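Leucine aminopeptidase (Legionella pneumophila, PDB 5GNE) probably removes amino acids from the N-terminal ends of peptides, as a zinc-dependent aminopeptidase of the M28 peptidase family with two bound zinc ions. Local coordinates at residues 127-138 and 167-175; 145-156 and 217-225. All blocks are in the same frame, centred on the assembly; numbering follows the deposited sequence.

Interaction 1: 127-138 and 167-175; sequences RSAKSRTGVEAA and KFIQPSVVT
Q170 reaches across to the backbone ahead of helix 132-151 and in its first turn. CG is anti to the backbone N (chi1 177°) and the chain beyond is extended, which carries the amide in beside A129 and G134. The bond from Q170 NE2 to G134 O is 2.9 Å and nearly straight (164°), with the acceptor in the plane of the amide. Q170 NE2 to R127 O is 3.2 Å, and that oxygen is tilted from the amide plane. Together they fix the rotation of the amide. The backbone adds a bond from Q170 N to A129 O. Nearby, K130 CG lies at the edge of the F168 ring, in its plane, while A129 CB touches F168 CD1 at 3.7 Å. Beyond the turn, V135 CG2 meets I169 CD1 at 3.6 Å, the side chains crossing at about a right angle. A138 CB packs on P171 CD and V173 CG2. S131 OG caps the helix by accepting from G134 N, and also bonds N126. R127 turns away to G201 and I192, near the zinc site. Residues 132-138 run nearly parallel (17°) to 170-175. Q170 thus ties the turn before this helix to the sheet. Strand 157-164 joins the two, and F141 packs on V173.

Interaction 2: 145-156 and 217-225; sequences FDTLAQDYGRKD and RVVFSSNFE
F220 projects from the last turns of its helix against helix 145-151, and its ring is the main apolar piece of this contact. At the root, F220 CB sits over one face of the Y152 ring, a CH-pi contact with 4.2 Å from CB to the ring centroid. The first torsion sets CG beside the backbone N (chi1 -81°), and the ring then enters between F145, L148, A149 and R154. Along one side, F220 CD2 touches L148 CB at 3.8 Å. CE2 also meets L148 CB, and lies close to F145 CE1. Along the other side, CD1 and CE1 run beside CB and CG of R154, whose CG lies in the ring plane. F220 CZ, at the tip, is 3.7 Å from both A149 CB and F145 CE1. A149 CA packs over one ring face in a second CH-pi contact. The F145 and F220 rings are oblique, their planes 56° apart.

Polar groups close one flank. R154 NH2 makes a hydrogen-bonded salt bridge to D156 OD2, 2.7 Å, in the guanidinium plane. E225 OE2 instead lies over a guanidinium face, 3.4 Å from R154 NH2, so this salt bridge rests on charge alone. E225 also pairs with K181. A water links R154 NH1 to the carbonyl oxygens of V219 and F224. The Schellman motif at G153 ends the first helix and turns the chain back toward F220. The segments 145-151 and 217-221 run nearly parallel, 15° apart. V157 of strand 157-164 and I177 of strand 170-177 also touch F220, where the helix pair meets the sheet.

How the interactions relate
From the N terminus, the chain first passes 127-138, which leads into helix 132-151, and then 145-156, which ends it. It continues through strand 157-164 and comes back at 167-175, where interaction 1 closes a loop of 28 residues. It then runs on through strand 185-191 to helix 202-221, and interaction 2 closes a larger loop of 60 residues at 217-225. The segments alternate, so the two loops cross. Interaction 1 ties the start of helix 132-151 to strand 170-177. Interaction 2 ties the end of that helix to helix 202-221. Their centres are about 24 Å apart, yet they touch where T175 OG1 packs against F145 CE1 at 3.3 Å.

Interaction 1: 127-138 and 167-175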
loop_
_atom_site.group_PDB
_atom_site.type_symbol
_atom_site.label_atom_id
_atom_site.label_comp_id
_atom_site.label_asym_id
_atom_site.label_seq_id
_atom_site.Cartn_x
_atom_site.Cartn_y
_atom_site.Cartn_z
ATOM N N ARG A 127 1.193 5.764 14.651
ATOM C CA ARG A 127 -0.021 5.182 14.092
ATOM C C ARG A 127 0.091 3.638 14.094
ATOM O O ARG A 127 -0.257 2.966 13.114
ATOM C CB ARG A 127 -0.258 5.699 12.674
ATOM C CG ARG A 127 -0.470 7.185 12.522
ATOM C CD ARG A 127 -0.538 7.581 11.045
ATOM N NE ARG A 127 0.730 8.180 10.628
ATOM C CZ ARG A 127 1.538 7.682 9.702
ATOM N NH1 ARG A 127 1.225 6.590 9.044
ATOM N NH2 ARG A 127 2.660 8.300 9.414
ATOM N N SER A 128 0.556 3.080 15.207
ATOM C CA SER A 128 0.793 1.641 15.326
ATOM C C SER A 128 -0.484 0.801 15.320
ATOM O O SER A 128 -1.497 1.211 15.865
ATOM C CB SER A 128 1.578 1.359 16.600
ATOM O OG SER A 128 1.388 0.026 17.026
ATOM N N ALA A 129 -0.425 -0.390 14.734
ATOM C CA ALA A 129 -1.600 -1.250 14.675
ATOM C C ALA A 129 -2.060 -1.729 16.050
ATOM O O ALA A 129 -3.179 -2.222 16.188
ATOM C CB ALA A 129 -1.339 -2.457 13.754
ATOM N N LYS A 130 -1.198 -1.602 17.053
ATOM C CA LYS A 130 -1.554 -1.968 18.419
ATOM C C LYS A 130 -2.076 -0.795 19.246
ATOM O O LYS A 130 -2.696 -1.014 20.287
ATOM C CB LYS A 130 -0.359 -2.565 19.175
ATOM C CG LYS A 130 0.220 -3.838 18.627
ATOM C CD LYS A 130 1.425 -4.278 19.462
ATOM C CE LYS A 130 1.370 -5.781 19.763
ATOM N NZ LYS A 130 2.306 -6.206 20.850
ATOM N N SER A 131 -1.823 0.443 18.819
ATOM C CA SER A 131 -2.085 1.573 19.714
ATOM C C SER A 131 -3.426 2.241 19.426
ATOM O O SER A 131 -4.045 2.028 18.384
ATOM C CB SER A 131 -0.958 2.617 19.644
ATOM O OG SER A 131 -1.008 3.383 18.450
ATOM N N ARG A 132 -3.875 3.029 20.391
ATOM C CA ARG A 132 -5.105 3.791 20.289
ATOM C C ARG A 132 -4.983 4.835 19.174
ATOM O O ARG A 132 -5.911 5.021 18.382
ATOM C CB ARG A 132 -5.444 4.420 21.645
ATOM C CG ARG A 132 -6.852 4.995 21.754
ATOM C CD ARG A 132 -7.880 3.963 21.235
ATOM N NE ARG A 132 -9.274 4.436 21.210
ATOM C CZ ARG A 132 -9.736 5.488 20.533
ATOM N NH1 ARG A 132 -8.914 6.249 19.849
ATOM N NH2 ARG A 132 -11.027 5.804 20.571
ATOM N N THR A 133 -3.854 5.537 19.124
ATOM C CA THR A 133 -3.650 6.505 18.055
ATOM C C THR A 133 -3.708 5.837 16.697
ATOM O O THR A 133 -4.297 6.380 15.770
ATOM C CB THR A 133 -2.314 7.245 18.192
ATOM O OG1 THR A 133 -1.276 6.311 18.524
ATOM C CG2 THR A 133 -2.403 8.295 19.278
ATOM N N GLY A 134 -3.118 4.648 16.588
ATOM C CA GLY A 134 -3.210 3.856 15.374
ATOM C C GLY A 134 -4.646 3.594 14.947
ATOM O O GLY A 134 -4.963 3.627 13.764
ATOM N N VAL A 135 -5.523 3.359 15.916
ATOM C CA VAL A 135 -6.943 3.178 15.644
ATOM C C VAL A 135 -7.584 4.495 15.196
ATOM O O VAL A 135 -8.368 4.525 14.249
ATOM C CB VAL A 135 -7.677 2.618 16.888
ATOM C CG1 VAL A 135 -9.190 2.643 16.693
ATOM C CG2 VAL A 135 -7.159 1.211 17.219
ATOM N N GLU A 136 -7.255 5.583 15.876
ATOM C CA GLU A 136 -7.782 6.888 15.501
ATOM C C GLU A 136 -7.454 7.243 14.076
ATOM O O GLU A 136 -8.319 7.741 13.341
ATOM C CB GLU A 136 -7.240 7.974 16.430
ATOM C CG GLU A 136 -7.887 7.955 17.772
ATOM C CD GLU A 136 -7.127 8.711 18.840
ATOM O OE1 GLU A 136 -6.117 9.358 18.506
ATOM O OE2 GLU A 136 -7.547 8.663 20.021
ATOM N N ALA A 137 -6.220 6.950 13.668
ATOM C CA ALA A 137 -5.803 7.317 12.323
ATOM C C ALA A 137 -6.733 6.659 11.307
ATOM O O ALA A 137 -7.215 7.315 10.370
ATOM C CB ALA A 137 -4.352 6.947 12.087
ATOM N N ALA A 138 -7.069 5.400 11.552
ATOM C CA ALA A 138 -7.947 4.675 10.648
ATOM C C ALA A 138 -9.330 5.307 10.662
ATOM O O ALA A 138 -9.913 5.557 9.610
ATOM C CB ALA A 138 -8.013 3.206 11.023
ATOM N N LYS A 167 -5.830 -10.087 15.654
ATOM C CA LYS A 167 -4.485 -9.825 16.136
ATOM C C LYS A 167 -4.206 -8.364 16.404
ATOM O O LYS A 167 -3.358 -8.052 17.232
ATOM C CB LYS A 167 -3.459 -10.376 15.137
ATOM C CG LYS A 167 -3.875 -11.718 14.563
ATOM C CD LYS A 167 -2.846 -12.285 13.611
ATOM C CE LYS A 167 -2.066 -13.433 14.255
ATOM N NZ LYS A 167 -1.021 -14.038 13.348
ATOM N N PHE A 168 -4.883 -7.473 15.684
ATOM C CA PHE A 168 -4.595 -6.036 15.789
ATOM C C PHE A 168 -5.842 -5.162 15.842
ATOM O O PHE A 168 -6.716 -5.264 14.986
ATOM C CB PHE A 168 -3.697 -5.613 14.628
ATOM C CG PHE A 168 -2.315 -6.208 14.684
ATOM C CD1 PHE A 168 -1.369 -5.721 15.578
ATOM C CD2 PHE A 168 -1.979 -7.296 13.896
ATOM C CE1 PHE A 168 -0.080 -6.277 15.637
ATOM C CE2 PHE A 168 -0.701 -7.860 13.956
ATOM C CZ PHE A 168 0.247 -7.353 14.824
ATOM N N ILE A 169 -5.912 -4.283 16.838
ATOM C CA ILE A 169 -7.090 -3.435 17.011
ATOM C C ILE A 169 -7.285 -2.422 15.877
ATOM O O ILE A 169 -8.385 -1.936 15.655
ATOM C CB ILE A 169 -7.059 -2.689 18.372
ATOM C CG1 ILE A 169 -5.744 -1.940 18.570
ATOM C CG2 ILE A 169 -7.276 -3.651 19.523
ATOM C CD1 ILE A 169 -5.763 -0.997 19.766
ATOM N N GLN A 170 -6.226 -2.094 15.160
ATOM C CA GLN A 170 -6.348 -1.149 14.055
ATOM C C GLN A 170 -6.961 -1.823 12.824
ATOM O O GLN A 170 -6.421 -2.793 12.307
ATOM C CB GLN A 170 -4.974 -0.561 13.724
ATOM C CG GLN A 170 -4.949 0.386 12.547
ATOM C CD GLN A 170 -3.536 0.710 12.129
ATOM O OE1 GLN A 170 -2.798 -0.162 11.686
ATOM N NE2 GLN A 170 -3.148 1.955 12.274
ATOM N N PRO A 171 -8.093 -1.300 12.333
ATOM C CA PRO A 171 -8.710 -1.905 11.151
ATOM C C PRO A 171 -8.210 -1.252 9.873
ATOM O O PRO A 171 -7.681 -0.130 9.920
ATOM C CB PRO A 171 -10.191 -1.590 11.340
ATOM C CG PRO A 171 -10.161 -0.274 11.986
ATOM C CD PRO A 171 -8.928 -0.220 12.874
ATOM N N SER A 172 -8.399 -1.927 8.746
ATOM C CA SER A 172 -8.196 -1.295 7.457
ATOM C C SER A 172 -9.448 -0.505 7.087
ATOM O O SER A 172 -10.528 -0.792 7.596
ATOM C CB SER A 172 -7.910 -2.360 6.401
ATOM O OG SER A 172 -6.615 -2.876 6.580
ATOM N N VAL A 173 -9.332 0.422 6.143
ATOM C CA VAL A 173 -10.492 1.156 5.679
ATOM C C VAL A 173 -10.581 1.105 4.170
ATOM O O VAL A 173 -9.658 1.525 3.469
ATOM C CB VAL A 173 -10.433 2.615 6.113
ATOM C CG1 VAL A 173 -11.675 3.358 5.619
ATOM C CG2 VAL A 173 -10.266 2.727 7.633
ATOM N N VAL A 174 -11.710 0.597 3.678
ATOM C CA VAL A 174 -11.985 0.488 2.257
ATOM C C VAL A 174 -13.054 1.523 1.907
ATOM O O VAL A 174 -14.100 1.572 2.551
ATOM C CB VAL A 174 -12.483 -0.934 1.898
ATOM C CG1 VAL A 174 -12.841 -1.066 0.404
ATOM C CG2 VAL A 174 -11.448 -1.966 2.284
ATOM N N THR A 175 -12.783 2.363 0.907
ATOM C CA THR A 175 -13.770 3.314 0.397
ATOM C C THR A 175 -13.861 3.151 -1.109
ATOM O O THR A 175 -12.928 2.633 -1.731
ATOM C CB THR A 175 -13.415 4.748 0.697
ATOM O OG1 THR A 175 -12.353 5.157 -0.176
ATOM C CG2 THR A 175 -13.011 4.904 2.159
#

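Interaction 2: 145-156 and 217-225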
loop_
_atom_site.group_PDB
_atom_site.type_symbol
_atom_site.label_atom_id
_atom_site.label_comp_id
_atom_site.label_asym_id
_atom_site.label_seq_id
_atom_site.Cartn_x
_atom_site.Cartn_y
_atom_site.Cartn_z
ATOM N N PHE A 145 -13.220 10.517 4.222
ATOM C CA PHE A 145 -13.877 10.094 2.998
ATOM C C PHE A 145 -15.366 10.395 3.089
ATOM O O PHE A 145 -15.920 11.055 2.211
ATOM C CB PHE A 145 -13.662 8.597 2.736
ATOM C CG PHE A 145 -14.342 8.101 1.487
ATOM C CD1 PHE A 145 -13.692 8.159 0.263
ATOM C CD2 PHE A 145 -15.641 7.594 1.529
ATOM C CE1 PHE A 145 -14.328 7.708 -0.902
ATOM C CE2 PHE A 145 -16.278 7.142 0.373
ATOM C CZ PHE A 145 -15.623 7.204 -0.840
ATOM N N ASP A 146 -15.999 9.926 4.162
ATOM C CA ASP A 146 -17.429 10.137 4.375
ATOM C C ASP A 146 -17.801 11.612 4.267
ATOM O O ASP A 146 -18.775 11.975 3.589
ATOM C CB ASP A 146 -17.854 9.597 5.742
ATOM C CG ASP A 146 -17.569 8.124 5.908
ATOM O OD1 ASP A 146 -17.493 7.408 4.884
ATOM O OD2 ASP A 146 -17.412 7.688 7.070
ATOM N N THR A 147 -17.019 12.455 4.938
ATOM C CA THR A 147 -17.242 13.891 4.913
ATOM C C THR A 147 -17.190 14.417 3.480
ATOM O O THR A 147 -18.100 15.126 3.035
ATOM C CB THR A 147 -16.219 14.649 5.779
ATOM O OG1 THR A 147 -16.437 14.350 7.166
ATOM C CG2 THR A 147 -16.361 16.156 5.558
ATOM N N LEU A 148 -16.116 14.083 2.770
ATOM C CA LEU A 148 -15.954 14.507 1.383
ATOM C C LEU A 148 -17.138 14.105 0.507
ATOM O O LEU A 148 -17.653 14.911 -0.272
ATOM C CB LEU A 148 -14.680 13.895 0.796
ATOM C CG LEU A 148 -13.360 14.611 1.061
ATOM C CD1 LEU A 148 -12.204 13.818 0.468
ATOM C CD2 LEU A 148 -13.398 16.009 0.495
ATOM N N ALA A 149 -17.605 12.872 0.676
ATOM C CA ALA A 149 -18.737 12.383 -0.103
ATOM C C ALA A 149 -20.022 13.116 0.263
ATOM O O ALA A 149 -20.881 13.312 -0.591
ATOM C CB ALA A 149 -18.908 10.884 0.080
ATOM N N GLN A 150 -20.145 13.539 1.519
ATOM C CA GLN A 150 -21.322 14.299 1.943
ATOM C C GLN A 150 -21.221 15.729 1.441
ATOM O O GLN A 150 -22.194 16.279 0.946
ATOM C CB GLN A 150 -21.469 14.311 3.472
ATOM C CG GLN A 150 -21.756 12.953 4.125
ATOM C CD GLN A 150 -21.993 13.062 5.629
ATOM O OE1 GLN A 150 -22.816 13.863 6.077
ATOM N NE2 GLN A 150 -21.269 12.257 6.411
ATOM N N ASP A 151 -20.023 16.301 1.512
ATOM C CA ASP A 151 -19.777 17.654 1.026
ATOM C C ASP A 151 -20.000 17.853 -0.472
ATOM O O ASP A 151 -20.406 18.921 -0.905
ATOM C CB ASP A 151 -18.340 18.067 1.359
ATOM C CG ASP A 151 -18.140 18.362 2.825
ATOM O OD1 ASP A 151 -19.105 18.194 3.603
ATOM O OD2 ASP A 151 -17.010 18.736 3.201
ATOM N N TYR A 152 -19.744 16.834 -1.271
ATOM C CA TYR A 152 -19.983 16.960 -2.706
ATOM C C TYR A 152 -21.258 16.236 -3.151
ATOM O O TYR A 152 -21.456 15.997 -4.344
ATOM C CB TYR A 152 -18.756 16.464 -3.501
ATOM C CG TYR A 152 -17.511 17.333 -3.328
ATOM C CD1 TYR A 152 -16.635 17.148 -2.259
ATOM C CD2 TYR A 152 -17.233 18.358 -4.222
ATOM C CE1 TYR A 152 -15.506 17.951 -2.103
ATOM C CE2 TYR A 152 -16.119 19.168 -4.071
ATOM C CZ TYR A 152 -15.258 18.963 -3.016
ATOM O OH TYR A 152 -14.149 19.775 -2.885
ATOM N N GLY A 153 -22.116 15.915 -2.183
ATOM C CA GLY A 153 -23.401 15.271 -2.416
ATOM C C GLY A 153 -23.319 14.064 -3.328
ATOM O O GLY A 153 -24.102 13.910 -4.269
ATOM N N ARG A 154 -22.372 13.188 -3.021
ATOM C CA ARG A 154 -22.193 11.962 -3.769
ATOM C C ARG A 154 -22.724 10.763 -2.953
ATOM O O ARG A 154 -22.151 10.390 -1.928
ATOM C CB ARG A 154 -20.703 11.836 -4.108
ATOM C CG ARG A 154 -20.350 10.909 -5.223
ATOM C CD ARG A 154 -20.700 11.430 -6.596
ATOM N NE ARG A 154 -20.501 10.336 -7.539
ATOM C CZ ARG A 154 -19.416 10.159 -8.286
ATOM N NH1 ARG A 154 -18.415 11.035 -8.252
ATOM N NH2 ARG A 154 -19.352 9.111 -9.092
ATOM N N LYS A 155 -23.819 10.164 -3.421
ATOM C CA LYS A 155 -24.488 9.063 -2.717
ATOM C C LYS A 155 -23.951 7.759 -3.240
ATOM O O LYS A 155 -24.225 6.670 -2.736
ATOM C CB LYS A 155 -26.003 9.123 -2.928
ATOM C CG LYS A 155 -26.651 10.410 -2.450
ATOM C CD LYS A 155 -26.627 10.510 -0.936
ATOM C CE LYS A 155 -27.371 11.749 -0.438
ATOM N NZ LYS A 155 -26.650 13.019 -0.754
ATOM N N ASP A 156 -23.114 7.938 -4.239
ATOM C CA ASP A 156 -22.630 6.939 -5.164
ATOM C C ASP A 156 -21.480 6.109 -4.547
ATOM O O ASP A 156 -20.686 5.491 -5.254
ATOM C CB ASP A 156 -22.170 7.691 -6.413
ATOM C CG ASP A 156 -21.922 6.801 -7.572
ATOM O OD1 ASP A 156 -22.357 5.635 -7.523
ATOM O OD2 ASP A 156 -21.262 7.264 -8.525
ATOM N N ARG A 217 -10.371 13.431 -3.386
ATOM C CA ARG A 217 -11.051 14.702 -3.319
ATOM C C ARG A 217 -11.152 15.375 -4.683
ATOM O O ARG A 217 -12.193 15.928 -5.036
ATOM C CB ARG A 217 -10.297 15.632 -2.378
ATOM C CG ARG A 217 -10.957 16.997 -2.179
ATOM C CD ARG A 217 -9.993 17.987 -1.512
ATOM N NE ARG A 217 -9.024 18.474 -2.488
ATOM C CZ ARG A 217 -9.326 19.302 -3.487
ATOM N NH1 ARG A 217 -10.564 19.756 -3.618
ATOM N NH2 ARG A 217 -8.390 19.687 -4.347
ATOM N N VAL A 218 -10.081 15.311 -5.462
ATOM C CA VAL A 218 -10.146 15.744 -6.850
ATOM C C VAL A 218 -11.248 15.027 -7.638
ATOM O O VAL A 218 -12.066 15.673 -8.295
ATOM C CB VAL A 218 -8.793 15.563 -7.540
ATOM C CG1 VAL A 218 -8.932 15.794 -9.037
ATOM C CG2 VAL A 218 -7.793 16.539 -6.936
ATOM N N VAL A 219 -11.303 13.706 -7.527
ATOM C CA VAL A 219 -12.359 12.924 -8.169
ATOM C C VAL A 219 -13.773 13.373 -7.737
ATOM O O VAL A 219 -14.660 13.496 -8.574
ATOM C CB VAL A 219 -12.190 11.416 -7.869
ATOM C CG1 VAL A 219 -13.450 10.658 -8.221
ATOM C CG2 VAL A 219 -10.986 10.838 -8.625
ATOM N N PHE A 220 -13.976 13.678 -6.457
ATOM C CA PHE A 220 -15.290 14.152 -6.001
ATOM C C PHE A 220 -15.650 15.496 -6.633
ATOM O O PHE A 220 -16.816 15.755 -6.953
ATOM C CB PHE A 220 -15.360 14.294 -4.470
ATOM C CG PHE A 220 -15.610 13.001 -3.726
ATOM C CD1 PHE A 220 -16.745 12.270 -3.955
ATOM C CD2 PHE A 220 -14.738 12.561 -2.749
ATOM C CE1 PHE A 220 -16.984 11.093 -3.260
ATOM C CE2 PHE A 220 -14.974 11.386 -2.048
ATOM C CZ PHE A 220 -16.091 10.658 -2.300
ATOM N N SER A 221 -14.654 16.356 -6.791
ATOM C CA SER A 221 -14.879 17.685 -7.351
ATOM C C SER A 221 -14.833 17.692 -8.888
ATOM O O SER A 221 -15.106 18.709 -9.508
ATOM C CB SER A 221 -13.871 18.676 -6.780
ATOM O OG SER A 221 -12.561 18.260 -7.090
ATOM N N SER A 222 -14.460 16.570 -9.493
ATOM C CA SER A 222 -14.501 16.421 -10.957
ATOM C C SER A 222 -15.874 16.690 -11.606
ATOM O O SER A 222 -16.916 16.543 -10.969
ATOM C CB SER A 222 -14.042 14.997 -11.331
ATOM O OG SER A 222 -14.362 14.626 -12.676
ATOM N N ASN A 223 -15.852 17.098 -12.878
ATOM C CA ASN A 223 -17.072 17.395 -13.638
ATOM C C ASN A 223 -17.551 16.177 -14.436
ATOM O O ASN A 223 -18.637 16.186 -15.009
ATOM C CB ASN A 223 -16.861 18.587 -14.577
ATOM C CG ASN A 223 -17.207 19.912 -13.922
ATOM O OD1 ASN A 223 -16.329 20.733 -13.646
ATOM N ND2 ASN A 223 -18.498 20.130 -13.673
ATOM N N PHE A 224 -16.706 15.159 -14.520
ATOM C CA PHE A 224 -17.075 13.915 -15.178
ATOM C C PHE A 224 -17.026 12.760 -14.173
ATOM O O PHE A 224 -16.332 12.802 -13.155
ATOM C CB PHE A 224 -16.187 13.632 -16.397
ATOM C CG PHE A 224 -14.708 13.608 -16.088
ATOM C CD1 PHE A 224 -14.088 12.441 -15.647
ATOM C CD2 PHE A 224 -13.941 14.762 -16.225
ATOM C CE1 PHE A 224 -12.746 12.426 -15.358
ATOM C CE2 PHE A 224 -12.596 14.746 -15.944
ATOM C CZ PHE A 224 -12.001 13.577 -15.509
ATOM N N GLU A 225 -17.830 11.753 -14.440
ATOM C CA GLU A 225 -17.860 10.553 -13.632
ATOM C C GLU A 225 -16.920 9.532 -14.264
ATOM O O GLU A 225 -16.460 9.722 -15.388
ATOM C CB GLU A 225 -19.276 10.021 -13.522
ATOM C CG GLU A 225 -20.133 10.867 -12.605
ATOM C CD GLU A 225 -21.157 10.046 -11.872
ATOM O OE1 GLU A 225 -21.312 8.862 -12.222
ATOM O OE2 GLU A 225 -21.797 10.567 -10.944
HETATM O O HOH W 1 -16.256 11.556 -10.529
#